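Local coordinates for protein MaoC-like dehydratase (Phytophthora Capsici, PDB 3KH8) that probably catalyses the hydration or dehydration of an acyl-thioester substrate, as a hot dog-fold lyase related to the hydratase 2 enzymes, at residues Tyr50-Tyr62 with Phe84-Gln98. Numbering follows the deposited sequence.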
loop_
_atom_site.group_PDB
_atom_site.type_symbol
_atom_site.label_atom_id
_atom_site.label_comp_id
_atom_site.label_asym_id
_atom_site.label_seq_id
_atom_site.Cartn_x
_atom_site.Cartn_y
_atom_site.Cartn_z
ATOM N N TYR A 50 -4.115 -25.157 -6.519
ATOM C CA TYR A 50 -4.934 -24.067 -5.995
ATOM C C TYR A 50 -5.114 -22.966 -7.033
ATOM O O TYR A 50 -4.555 -23.030 -8.130
ATOM C CB TYR A 50 -4.352 -23.511 -4.684
ATOM C CG TYR A 50 -2.996 -22.851 -4.818
ATOM C CD1 TYR A 50 -2.886 -21.467 -4.967
ATOM C CD2 TYR A 50 -1.822 -23.607 -4.785
ATOM C CE1 TYR A 50 -1.641 -20.850 -5.089
ATOM C CE2 TYR A 50 -0.571 -23.001 -4.908
ATOM C CZ TYR A 50 -0.491 -21.621 -5.058
ATOM O OH TYR A 50 0.734 -21.013 -5.176
ATOM N N THR A 51 -5.907 -21.964 -6.672
ATOM C CA THR A 51 -6.205 -20.849 -7.551
ATOM C C THR A 51 -5.678 -19.559 -6.938
ATOM O O THR A 51 -5.764 -19.356 -5.727
ATOM C CB THR A 51 -7.724 -20.742 -7.809
ATOM O OG1 THR A 51 -8.207 -22.013 -8.259
ATOM C CG2 THR A 51 -8.028 -19.705 -8.870
ATOM N N ALA A 52 -5.114 -18.704 -7.783
ATOM C CA ALA A 52 -4.645 -17.392 -7.353
ATOM C C ALA A 52 -5.262 -16.314 -8.231
ATOM O O ALA A 52 -5.362 -16.467 -9.452
ATOM C CB ALA A 52 -3.125 -17.319 -7.395
ATOM N N THR A 53 -5.680 -15.227 -7.593
ATOM C CA THR A 53 -6.330 -14.121 -8.281
ATOM C C THR A 53 -5.741 -12.806 -7.786
ATOM O O THR A 53 -5.519 -12.628 -6.589
ATOM C CB THR A 53 -7.865 -14.163 -8.055
ATOM O OG1 THR A 53 -8.391 -15.368 -8.626
ATOM C CG2 THR A 53 -8.565 -12.965 -8.695
ATOM N N TYR A 54 -5.466 -11.908 -8.726
ATOM C CA TYR A 54 -4.987 -10.563 -8.422
ATOM C C TYR A 54 -5.778 -9.581 -9.278
ATOM O O TYR A 54 -6.203 -9.922 -10.386
ATOM C CB TYR A 54 -3.485 -10.436 -8.742
ATOM C CG TYR A 54 -3.178 -10.560 -10.222
ATOM C CD1 TYR A 54 -3.039 -9.426 -11.029
ATOM C CD2 TYR A 54 -3.055 -11.813 -10.822
ATOM C CE1 TYR A 54 -2.779 -9.540 -12.386
ATOM C CE2 TYR A 54 -2.794 -11.935 -12.178
ATOM C CZ TYR A 54 -2.662 -10.801 -12.954
ATOM O OH TYR A 54 -2.409 -10.933 -14.300
ATOM N N ASN A 55 -5.981 -8.370 -8.766
ATOM C CA ASN A 55 -6.509 -7.287 -9.595
ATOM C C ASN A 55 -5.463 -6.192 -9.810
ATOM O O ASN A 55 -4.348 -6.291 -9.290
ATOM C CB ASN A 55 -7.857 -6.745 -9.066
ATOM C CG ASN A 55 -7.774 -6.150 -7.660
ATOM O OD1 ASN A 55 -6.754 -5.597 -7.250
ATOM N ND2 ASN A 55 -8.878 -6.246 -6.922
ATOM N N GLN A 56 -5.810 -5.171 -10.597
ATOM C CA GLN A 56 -4.906 -4.050 -10.855
ATOM C C GLN A 56 -4.411 -3.396 -9.573
ATOM O O GLN A 56 -3.227 -3.081 -9.446
ATOM C CB GLN A 56 -5.590 -2.983 -11.700
ATOM C CG GLN A 56 -5.583 -3.257 -13.168
ATOM C CD GLN A 56 -5.699 -1.992 -13.980
ATOM O OE1 GLN A 56 -6.398 -1.052 -13.590
ATOM N NE2 GLN A 56 -5.005 -1.953 -15.110
ATOM N N ARG A 57 -5.328 -3.179 -8.636
ATOM C CA ARG A 57 -4.996 -2.545 -7.364
ATOM C C ARG A 57 -3.928 -3.337 -6.595
ATOM O O ARG A 57 -3.036 -2.740 -5.994
ATOM C CB ARG A 57 -6.262 -2.350 -6.526
ATOM C CG ARG A 57 -6.063 -1.653 -5.192
ATOM C CD ARG A 57 -7.410 -1.379 -4.561
ATOM N NE ARG A 57 -7.313 -0.775 -3.237
ATOM C CZ ARG A 57 -7.709 -1.370 -2.117
ATOM N NH1 ARG A 57 -8.232 -2.593 -2.161
ATOM N NH2 ARG A 57 -7.599 -0.745 -0.952
ATOM N N ASP A 58 -4.007 -4.669 -6.635
ATOM C CA ASP A 58 -2.973 -5.518 -6.028
ATOM C C ASP A 58 -1.594 -5.255 -6.637
ATOM O O ASP A 58 -0.591 -5.271 -5.929
ATOM C CB ASP A 58 -3.319 -7.009 -6.160
ATOM C CG ASP A 58 -4.609 -7.383 -5.443
ATOM O OD1 ASP A 58 -4.821 -6.937 -4.293
ATOM O OD2 ASP A 58 -5.408 -8.140 -6.038
ATOM N N LEU A 59 -1.555 -5.030 -7.951
ATOM C CA LEU A 59 -0.304 -4.735 -8.652
ATOM C C LEU A 59 0.303 -3.408 -8.196
ATOM O O LEU A 59 1.515 -3.320 -7.961
ATOM C CB LEU A 59 -0.515 -4.727 -10.174
ATOM C CG LEU A 59 -0.995 -6.013 -10.864
ATOM C CD1 LEU A 59 -1.150 -5.786 -12.368
ATOM C CD2 LEU A 59 -0.060 -7.178 -10.604
ATOM N N LEU A 60 -0.546 -2.388 -8.063
ATOM C CA LEU A 60 -0.130 -1.083 -7.546
ATOM C C LEU A 60 0.368 -1.174 -6.105
ATOM O O LEU A 60 1.393 -0.583 -5.763
ATOM C CB LEU A 60 -1.276 -0.063 -7.653
ATOM C CG LEU A 60 -1.864 0.207 -9.049
ATOM C CD1 LEU A 60 -3.034 1.185 -8.991
ATOM C CD2 LEU A 60 -0.804 0.735 -10.000
ATOM N N MET A 61 -0.356 -1.924 -5.273
ATOM C CA MET A 61 0.006 -2.111 -3.865
ATOM C C MET A 61 1.358 -2.804 -3.709
ATOM O O MET A 61 2.133 -2.477 -2.806
ATOM C CB MET A 61 -1.073 -2.918 -3.137
ATOM C CG MET A 61 -2.432 -2.209 -3.033
ATOM S SD MET A 61 -3.694 -3.214 -2.213
ATOM C CE MET A 61 -2.807 -3.718 -0.740
ATOM N N TYR A 62 1.622 -3.769 -4.585
ATOM C CA TYR A 62 2.915 -4.449 -4.625
ATOM C C TYR A 62 4.040 -3.507 -5.054
ATOM O O TYR A 62 5.097 -3.472 -4.420
ATOM C CB TYR A 62 2.866 -5.672 -5.553
ATOM C CG TYR A 62 4.211 -6.361 -5.689
ATOM C CD1 TYR A 62 4.745 -7.103 -4.631
ATOM C CD2 TYR A 62 4.960 -6.252 -6.864
ATOM C CE1 TYR A 62 5.988 -7.733 -4.742
ATOM C CE2 TYR A 62 6.214 -6.880 -6.985
ATOM C CZ TYR A 62 6.715 -7.615 -5.916
ATOM O OH TYR A 62 7.942 -8.239 -6.012
ATOM N N PHE A 84 4.761 -5.547 -12.028
ATOM C CA PHE A 84 6.195 -5.719 -11.797
ATOM C C PHE A 84 6.541 -7.208 -11.914
ATOM O O PHE A 84 5.839 -8.047 -11.347
ATOM C CB PHE A 84 6.682 -5.129 -10.470
ATOM C CG PHE A 84 8.180 -5.047 -10.390
ATOM C CD1 PHE A 84 8.860 -3.986 -10.984
ATOM C CD2 PHE A 84 8.913 -6.064 -9.790
ATOM C CE1 PHE A 84 10.251 -3.924 -10.951
ATOM C CE2 PHE A 84 10.305 -6.013 -9.751
ATOM C CZ PHE A 84 10.975 -4.946 -10.332
ATOM N N PRO A 85 7.606 -7.542 -12.674
ATOM C CA PRO A 85 7.867 -8.941 -13.041
ATOM C C PRO A 85 8.018 -9.941 -11.889
ATOM O O PRO A 85 7.752 -11.129 -12.081
ATOM C CB PRO A 85 9.163 -8.847 -13.852
ATOM C CG PRO A 85 9.083 -7.511 -14.482
ATOM C CD PRO A 85 8.513 -6.628 -13.397
ATOM N N LEU A 86 8.432 -9.475 -10.714
ATOM C CA LEU A 86 8.591 -10.362 -9.562
ATOM C C LEU A 86 7.276 -10.665 -8.828
ATOM O O LEU A 86 7.244 -11.536 -7.954
ATOM C CB LEU A 86 9.622 -9.797 -8.573
ATOM C CG LEU A 86 10.234 -10.804 -7.585
ATOM C CD1 LEU A 86 11.221 -11.735 -8.294
ATOM C CD2 LEU A 86 10.909 -10.096 -6.418
ATOM N N TYR A 87 6.197 -9.963 -9.175
ATOM C CA TYR A 87 4.935 -10.110 -8.431
ATOM C C TYR A 87 4.445 -11.555 -8.181
ATOM O O TYR A 87 3.937 -11.835 -7.095
ATOM C CB TYR A 87 3.807 -9.226 -9.007
ATOM C CG TYR A 87 2.501 -9.395 -8.256
ATOM C CD1 TYR A 87 2.369 -8.944 -6.945
ATOM C CD2 TYR A 87 1.410 -10.033 -8.843
ATOM C CE1 TYR A 87 1.173 -9.111 -6.236
ATOM C CE2 TYR A 87 0.212 -10.207 -8.145
ATOM C CZ TYR A 87 0.105 -9.742 -6.847
ATOM O OH TYR A 87 -1.067 -9.910 -6.152
ATOM N N PRO A 88 4.602 -12.479 -9.158
ATOM C CA PRO A 88 4.152 -13.858 -8.904
ATOM C C PRO A 88 4.600 -14.499 -7.575
ATOM O O PRO A 88 3.888 -15.359 -7.063
ATOM C CB PRO A 88 4.714 -14.625 -10.102
ATOM C CG PRO A 88 4.659 -13.639 -11.199
ATOM C CD PRO A 88 5.012 -12.311 -10.568
ATOM N N VAL A 89 5.734 -14.075 -7.006
ATOM C CA VAL A 89 6.183 -14.600 -5.702
ATOM C C VAL A 89 5.173 -14.381 -4.573
ATOM O O VAL A 89 5.202 -15.089 -3.565
ATOM C CB VAL A 89 7.572 -14.045 -5.243
ATOM C CG1 VAL A 89 8.630 -14.327 -6.286
ATOM C CG2 VAL A 89 7.512 -12.547 -4.900
ATOM N N CYS A 90 4.298 -13.390 -4.740
ATOM C CA CYS A 90 3.286 -13.077 -3.736
ATOM C C CYS A 90 2.065 -13.983 -3.818
ATOM O O CYS A 90 1.356 -14.150 -2.832
ATOM C CB CYS A 90 2.845 -11.613 -3.862
ATOM S SG CYS A 90 4.133 -10.459 -3.393
ATOM N N LEU A 91 1.828 -14.562 -4.992
ATOM C CA LEU A 91 0.589 -15.314 -5.251
ATOM C C LEU A 91 0.363 -16.558 -4.371
ATOM O O LEU A 91 -0.781 -16.828 -3.989
ATOM C CB LEU A 91 0.434 -15.634 -6.744
ATOM C CG LEU A 91 0.253 -14.436 -7.686
ATOM C CD1 LEU A 91 0.405 -14.858 -9.140
ATOM C CD2 LEU A 91 -1.091 -13.722 -7.462
ATOM N N PRO A 92 1.438 -17.307 -4.034
ATOM C CA PRO A 92 1.264 -18.409 -3.079
ATOM C C PRO A 92 0.845 -17.961 -1.676
ATOM O O PRO A 92 0.249 -18.745 -0.941
ATOM C CB PRO A 92 2.653 -19.057 -3.033
ATOM C CG PRO A 92 3.274 -18.703 -4.325
ATOM C CD PRO A 92 2.798 -17.314 -4.609
ATOM N N PHE A 93 1.161 -16.721 -1.304
ATOM C CA PHE A 93 0.688 -16.159 -0.038
ATOM C C PHE A 93 -0.773 -15.710 -0.171
ATOM O O PHE A 93 -1.611 -15.988 0.693
ATOM C CB PHE A 93 1.533 -14.951 0.379
ATOM C CG PHE A 93 2.971 -15.277 0.688
ATOM C CD1 PHE A 93 3.364 -15.573 1.990
ATOM C CD2 PHE A 93 3.936 -15.256 -0.316
ATOM C CE1 PHE A 93 4.697 -15.862 2.286
ATOM C CE2 PHE A 93 5.277 -15.547 -0.030
ATOM C CZ PHE A 93 5.654 -15.852 1.272
ATOM N N LYS A 94 -1.052 -15.010 -1.263
ATOM C CA LYS A 94 -2.326 -14.321 -1.468
ATOM C C LYS A 94 -3.487 -15.264 -1.792
ATOM O O LYS A 94 -4.614 -15.062 -1.318
ATOM C CB LYS A 94 -2.171 -13.287 -2.586
ATOM C CG LYS A 94 -3.296 -12.273 -2.664
ATOM C CD LYS A 94 -3.260 -11.528 -3.978
ATOM C CE LYS A 94 -4.363 -10.497 -4.036
ATOM N NZ LYS A 94 -5.676 -11.109 -4.378
ATOM N N GLY A 95 -3.208 -16.288 -2.597
ATOM C CA GLY A 95 -4.258 -17.127 -3.167
ATOM C C GLY A 95 -5.293 -16.249 -3.853
ATOM O O GLY A 95 -4.953 -15.418 -4.696
ATOM N N GLN A 96 -6.555 -16.417 -3.472
ATOM C CA GLN A 96 -7.649 -15.619 -4.034
ATOM C C GLN A 96 -8.191 -14.581 -3.045
ATOM O O GLN A 96 -9.231 -13.961 -3.290
ATOM C CB GLN A 96 -8.789 -16.526 -4.511
ATOM C CG GLN A 96 -8.519 -17.240 -5.830
ATOM C CD GLN A 96 -9.780 -17.846 -6.423
ATOM O OE1 GLN A 96 -10.358 -18.780 -5.865
ATOM N NE2 GLN A 96 -10.213 -17.314 -7.565
ATOM N N SER A 97 -7.487 -14.385 -1.933
ATOM C CA SER A 97 -7.932 -13.426 -0.925
ATOM C C SER A 97 -7.679 -11.976 -1.321
ATOM O O SER A 97 -6.654 -11.651 -1.925
ATOM C CB SER A 97 -7.293 -13.713 0.430
ATOM O OG SER A 97 -7.726 -12.751 1.381
ATOM N N GLN A 98 -8.627 -11.112 -0.968
ATOM C CA GLN A 98 -8.461 -9.674 -1.124
ATOM C C GLN A 98 -8.287 -9.010 0.245
ATOM O O GLN A 98 -8.178 -7.786 0.342
ATOM C CB GLN A 98 -9.658 -9.070 -1.873
ATOM C CG GLN A 98 -9.741 -9.439 -3.365
ATOM C CD GLN A 98 -8.546 -8.941 -4.196
ATOM O OE1 GLN A 98 -8.055 -7.825 -4.011
ATOM N NE2 GLN A 98 -8.095 -9.768 -5.128
HETATM O O HOH W 1 3.303 -4.565 -9.706
#
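Thr-53 takes part in all three direct hydrogen bonds between the segments, which pack strand 48-54 and helix 56-65 against residues 84-98 in the N-terminal, hydratase 2-like part of this hot dog protein. Thr-53 N donates to Gly-95 O (3.0 Å), coming in above the carbonyl plane, while Ala-52 CA makes a CA-H...O contact with the same oxygen. Gln-96, extended beyond CG, reaches over the methyl of Thr-51, and Gln-96 NE2 donates to Thr-53 OG1 (2.9 Å) within the amide plane.

Lys-94 and Asp-58 form the charged part of the contact. A bend at the last torsion of Lys-94 (chi4 -80°) brings its NZ to Thr-53 O at 2.7 Å and also to Ser-97 O; Asp-58 OD2 lies 3.4 Å from Lys-94 NZ in a longer salt bridge. Asp-58 OD2 also accepts from Asn-55 N, and Asn-55 OD1 caps Asp-58 N, a capping box that starts helix 56-65. Asp-58 OD1 forms a salt bridge with Arg-57 of the second subunit.

Tyr-54, Tyr-62 and Tyr-87 form an aromatic cluster. Tyr-87 presents one edge to the face of Tyr-62 (centroids 5.2 Å apart, planes at 63°) and another, more offset, to that of Tyr-54. Leu-59 CD2 makes a CH-pi contact over the face of the Tyr-87 ring. Cys-90 SG approaches Tyr-62 obliquely, 3.6 Å from Tyr-62 CE1. A water bridges Leu-59 O and Phe-84 N.

The buried ammonium has two carbonyls and a carboxylate around it, which probably favours its charged form. The same group joins strand, helix start and turn at the subunit interface, through Asp-58.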